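PDB 1ZCH: FMN reductase [NAD(P)H] from Bacillus subtilis, which uses NADH or NADPH as reductant in its FMN reductase reaction and also reduces nitroaromatic compounds, quinones, chromates and azo dyes. Local coordinates for residues Y187-Q190 with D191-T194. Sequence-based numbering, arbitrary orientation.
Sequences YLNQ and DELT. With CA (calcium ion), chain C.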
loop_
_atom_site.group_PDB
_atom_site.type_symbol
_atom_site.label_atom_id
_atom_site.label_comp_id
_atom_site.label_asym_id
_atom_site.label_seq_id
_atom_site.Cartn_x
_atom_site.Cartn_y
_atom_site.Cartn_z
ATOM N N TYR A 187 15.798 8.151 12.240
ATOM C CA TYR A 187 16.329 7.619 10.988
ATOM C C TYR A 187 17.834 7.359 11.126
ATOM O O TYR A 187 18.570 8.180 11.677
ATOM C CB TYR A 187 16.058 8.610 9.852
ATOM C CG TYR A 187 16.234 8.026 8.471
ATOM C CD1 TYR A 187 15.143 7.506 7.764
ATOM C CD2 TYR A 187 17.491 7.976 7.875
ATOM C CE1 TYR A 187 15.308 6.952 6.494
ATOM C CE2 TYR A 187 17.668 7.424 6.614
ATOM C CZ TYR A 187 16.576 6.917 5.928
ATOM O OH TYR A 187 16.758 6.394 4.673
ATOM N N LEU A 188 18.280 6.217 10.607
ATOM C CA LEU A 188 19.676 5.796 10.673
ATOM C C LEU A 188 20.662 6.727 9.972
ATOM O O LEU A 188 20.422 7.161 8.849
ATOM C CB LEU A 188 19.807 4.392 10.083
ATOM C CG LEU A 188 21.160 3.701 10.246
ATOM C CD1 LEU A 188 21.461 3.519 11.729
ATOM C CD2 LEU A 188 21.131 2.349 9.532
ATOM N N ASN A 189 21.789 7.007 10.630
ATOM C CA ASN A 189 22.811 7.881 10.054
ATOM C C ASN A 189 23.227 7.377 8.676
ATOM O O ASN A 189 23.283 6.169 8.431
ATOM C CB ASN A 189 24.028 7.967 10.981
ATOM C CG ASN A 189 23.661 8.443 12.376
ATOM O OD1 ASN A 189 22.901 9.400 12.539
ATOM N ND2 ASN A 189 24.203 7.778 13.390
ATOM N N GLN A 190 23.529 8.313 7.784
ATOM C CA GLN A 190 23.892 7.984 6.409
ATOM C C GLN A 190 25.080 7.036 6.242
ATOM O O GLN A 190 25.045 6.143 5.397
ATOM C CB GLN A 190 24.147 9.271 5.617
ATOM C CG GLN A 190 23.957 9.108 4.117
ATOM C CD GLN A 190 22.492 9.132 3.702
ATOM O OE1 GLN A 190 21.605 8.742 4.468
ATOM N NE2 GLN A 190 22.234 9.579 2.475
ATOM N N ASP A 191 26.130 7.221 7.038
ATOM C CA ASP A 191 27.311 6.365 6.934
ATOM C C ASP A 191 26.999 4.888 7.188
ATOM O O ASP A 191 27.403 4.022 6.411
ATOM C CB ASP A 191 28.404 6.843 7.899
ATOM C CG ASP A 191 28.041 6.626 9.357
ATOM O OD1 ASP A 191 26.960 7.084 9.789
ATOM O OD2 ASP A 191 28.847 5.997 10.079
ATOM N N GLU A 192 26.280 4.601 8.272
ATOM C CA GLU A 192 25.924 3.223 8.598
ATOM C C GLU A 192 25.003 2.644 7.533
ATOM O O GLU A 192 25.135 1.484 7.146
ATOM C CB GLU A 192 25.215 3.146 9.952
ATOM C CG GLU A 192 26.096 3.406 11.155
ATOM C CD GLU A 192 25.355 3.188 12.463
ATOM O OE1 GLU A 192 24.868 2.057 12.691
ATOM O OE2 GLU A 192 25.258 4.145 13.260
ATOM N N LEU A 193 24.062 3.460 7.071
ATOM C CA LEU A 193 23.110 3.024 6.058
ATOM C C LEU A 193 23.865 2.621 4.797
ATOM O O LEU A 193 23.573 1.596 4.185
ATOM C CB LEU A 193 22.119 4.155 5.756
ATOM C CG LEU A 193 20.896 3.857 4.887
ATOM C CD1 LEU A 193 20.083 2.712 5.487
ATOM C CD2 LEU A 193 20.037 5.115 4.793
ATOM N N THR A 194 24.853 3.423 4.420
ATOM C CA THR A 194 25.644 3.128 3.238
ATOM C C THR A 194 26.363 1.788 3.405
ATOM O O THR A 194 26.392 0.970 2.484
ATOM C CB THR A 194 26.674 4.242 2.979
ATOM O OG1 THR A 194 25.982 5.475 2.736
ATOM C CG2 THR A 194 27.539 3.902 1.774
HETATM CA CA CA C . 21.150 10.964 13.013
HETATM O O HOH W 1 19.825 8.957 13.824
HETATM O O HOH W 2 19.972 10.323 10.983
#
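The first turn of helix 190-212 starts here, with Asn189 at the N-cap position and Asn189 O accepting from Leu193 N at 3.1 Å, nearly straight at 162°. One residue on, Gln190 O takes two donors from Thr194, whose N (2.9 Å) and OG1 (2.9 Å) arrive from opposite faces of the carbonyl plane. The Asn189 side chain makes no capping bond; with CG beside the backbone N (chi1 -57°), the amide is turned so that OD1 binds the calcium ion at 2.4 Å. Two waters on the calcium donate to Tyr187 O, and Glu150 of the second subunit is a further ligand. Leu193 CD2 packs obliquely on the Tyr187 ring, 3.8 Å from CE2. That ring's OH hydrogen-bonds with Asp82 and Asn84 of the second subunit. Leu188 lies across Glu192, its CD1 3.8 Å from Glu192 OE1, while CD2 comes within 4.2 Å of Leu193 CD1. With an alanine here, CG and both methyls are gone, which would probably open a gap beside Leu193 and leave the Glu192 chain freer to swing. The shared calcium and the Tyr187 hydroxyl thus tie the loop and helix start to the second subunit, and the metal's charge probably polarises the Asn189 amide.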